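PDB 6R5M: dendroaspis polylepis MT9 from Dendroaspis polylepis, which antagonizes the muscarinic acetylcholine receptor type 2 and reverses agonist-induced relaxation of arteries, as a three-finger toxin of mamba venom. Local coordinates for residues A[2-7]-A[12-17]. Residues are numbered along the deposited sequence; the frame is centred on the assembly and turned at random.
With SO4 (sulfate ion), chain D.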
loop_
_atom_site.group_PDB
_atom_site.type_symbol
_atom_site.label_atom_id
_atom_site.label_comp_id
_atom_site.label_asym_id
_atom_site.label_seq_id
_atom_site.Cartn_x
_atom_site.Cartn_y
_atom_site.Cartn_z
ATOM N N ILE A 2 2.745 2.422 -10.522
ATOM C CA ILE A 2 1.344 2.773 -10.264
ATOM C C ILE A 2 0.874 1.922 -9.077
ATOM O O ILE A 2 0.927 0.697 -9.146
ATOM C CB ILE A 2 0.451 2.618 -11.535
ATOM C CG1 ILE A 2 0.881 3.634 -12.636
ATOM C CG2 ILE A 2 -1.050 2.764 -11.187
ATOM C CD1 ILE A 2 0.502 3.257 -14.061
ATOM N N CYS A 3 0.443 2.568 -7.986
ATOM C CA CYS A 3 0.018 1.884 -6.764
ATOM C C CYS A 3 -1.415 2.207 -6.387
ATOM O O CYS A 3 -1.840 3.363 -6.513
ATOM C CB CYS A 3 0.962 2.208 -5.601
ATOM S SG CYS A 3 2.725 1.953 -5.942
ATOM N N HIS A 4 -2.122 1.209 -5.807
ATOM C CA HIS A 4 -3.465 1.395 -5.225
ATOM C C HIS A 4 -3.276 2.310 -4.002
ATOM O O HIS A 4 -2.291 2.156 -3.271
ATOM C CB HIS A 4 -4.065 0.047 -4.759
ATOM C CG HIS A 4 -4.507 -0.868 -5.864
ATOM N ND1 HIS A 4 -5.741 -0.702 -6.494
ATOM C CD2 HIS A 4 -3.907 -1.975 -6.367
ATOM C CE1 HIS A 4 -5.820 -1.682 -7.389
ATOM N NE2 HIS A 4 -4.749 -2.477 -7.340
ATOM N N ILE A 5 -4.153 3.323 -3.848
ATOM C CA ILE A 5 -4.091 4.248 -2.716
ATOM C C ILE A 5 -5.318 4.061 -1.874
ATOM O O ILE A 5 -6.420 3.960 -2.402
ATOM C CB ILE A 5 -3.895 5.747 -3.120
ATOM C CG1 ILE A 5 -2.608 5.949 -3.954
ATOM C CG2 ILE A 5 -3.922 6.699 -1.898
ATOM C CD1 ILE A 5 -1.246 5.935 -3.217
ATOM N N GLN A 6 -5.127 4.056 -0.557
ATOM C CA GLN A 6 -6.229 3.943 0.390
ATOM C C GLN A 6 -6.808 5.321 0.730
ATOM O O GLN A 6 -6.085 6.211 1.169
ATOM C CB GLN A 6 -5.770 3.205 1.659
ATOM C CG GLN A 6 -6.919 2.761 2.566
ATOM C CD GLN A 6 -7.737 1.592 2.036
ATOM O OE1 GLN A 6 -7.375 0.902 1.073
ATOM N NE2 GLN A 6 -8.870 1.343 2.672
ATOM N N ILE A 7 -8.109 5.498 0.454
ATOM C CA ILE A 7 -8.913 6.697 0.724
ATOM C C ILE A 7 -10.230 6.192 1.333
ATOM O O ILE A 7 -10.889 5.347 0.721
ATOM C CB ILE A 7 -9.167 7.563 -0.549
ATOM C CG1 ILE A 7 -7.836 7.975 -1.236
ATOM C CG2 ILE A 7 -10.012 8.813 -0.202
ATOM C CD1 ILE A 7 -7.966 8.632 -2.614
ATOM N N GLY A 12 -10.797 2.167 -5.750
ATOM C CA GLY A 12 -10.305 2.251 -7.123
ATOM C C GLY A 12 -9.307 3.347 -7.456
ATOM O O GLY A 12 -8.891 3.458 -8.613
ATOM N N ILE A 13 -8.914 4.176 -6.459
ATOM C CA ILE A 13 -7.958 5.258 -6.711
ATOM C C ILE A 13 -6.530 4.721 -6.779
ATOM O O ILE A 13 -6.100 3.977 -5.893
ATOM C CB ILE A 13 -8.117 6.455 -5.721
ATOM C CG1 ILE A 13 -9.575 7.005 -5.683
ATOM C CG2 ILE A 13 -7.087 7.578 -5.988
ATOM C CD1 ILE A 13 -10.245 7.437 -7.024
ATOM N N LEU A 14 -5.805 5.105 -7.844
ATOM C CA LEU A 14 -4.408 4.733 -8.056
ATOM C C LEU A 14 -3.537 5.999 -8.150
ATOM O O LEU A 14 -4.017 7.044 -8.579
ATOM C CB LEU A 14 -4.230 3.892 -9.336
ATOM C CG LEU A 14 -5.184 2.725 -9.582
ATOM C CD1 LEU A 14 -5.210 2.344 -11.061
ATOM C CD2 LEU A 14 -4.787 1.542 -8.798
ATOM N N LYS A 15 -2.264 5.899 -7.753
ATOM C CA LYS A 15 -1.306 7.005 -7.825
ATOM C C LYS A 15 -0.056 6.562 -8.569
ATOM O O LYS A 15 0.456 5.468 -8.312
ATOM C CB LYS A 15 -0.959 7.503 -6.408
ATOM C CG LYS A 15 0.095 8.595 -6.310
ATOM C CD LYS A 15 0.228 9.129 -4.890
ATOM C CE LYS A 15 1.375 10.109 -4.782
ATOM N NZ LYS A 15 1.601 10.548 -3.382
ATOM N N THR A 16 0.425 7.409 -9.494
ATOM C CA THR A 16 1.669 7.176 -10.230
ATOM C C THR A 16 2.790 7.633 -9.279
ATOM O O THR A 16 2.988 8.840 -9.077
ATOM C CB THR A 16 1.644 7.902 -11.589
ATOM O OG1 THR A 16 0.435 7.569 -12.278
ATOM C CG2 THR A 16 2.847 7.564 -12.462
ATOM N N CYS A 17 3.458 6.660 -8.639
ATOM C CA CYS A 17 4.526 6.908 -7.660
ATOM C C CYS A 17 5.881 7.082 -8.316
ATOM O O CYS A 17 6.181 6.405 -9.304
ATOM C CB CYS A 17 4.580 5.802 -6.605
ATOM S SG CYS A 17 2.968 5.304 -5.949
HETATM S S SO4 D . -9.528 -1.191 -4.548
HETATM O O1 SO4 D . -10.398 -1.306 -5.738
HETATM O O2 SO4 D . -9.409 0.222 -4.185
HETATM O O3 SO4 D . -10.118 -1.933 -3.442
HETATM O O4 SO4 D . -8.200 -1.736 -4.847
HETATM O O HOH W 1 -7.409 1.472 -5.572
HETATM O O HOH W 2 -8.859 3.681 -3.573
#
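I2 packs on L14 where strands 2-4 and 14-16 pair antiparallel in the hairpin of the first finger of this three-finger toxin; I2, I13 and I5 bury the most surface. With chi1 of I2 at -65°, CG1 lies beside the backbone N and runs alongside T16, and CG2, left anti to that N, reaches diagonally to L14 CB at 3.8 Å. L14 then sends CD2 over one face of the H4 ring, a CH-pi contact 3.7 Å from the ring centroid and displaced toward ND1. On the other face of the hairpin I5 crosses K15: its CG1 presses on K15 CB at 3.3 Å, tighter than usual for two carbons, and CD1 follows the extended lysine chain. C3 SG and C17 SG, each in its own disulfide (to C22 and to C36), touch at 3.4 Å. C3 and K15 exchange two backbone hydrogen bonds, and I5 N adds a nearly straight one to I13 O at 2.9 Å. Beyond the strands I7 CD1 packs against I13 CG2 at 3.6 Å. Here the backbones separate and water takes over: one molecule accepts from I13 N and donates to I5 O, and another, in the plane of the H4 ring at ND1, also meets I13 O and a sulfate, probably from the crystallisation liquor. G12 N donates to that sulfate, which R34 also binds. Direct N-H...O=C bonds and packed sulfurs thus join the strands at the base of the finger, whereas past I5 and I13 water links the backbones, with I7 on I13 as apolar cover.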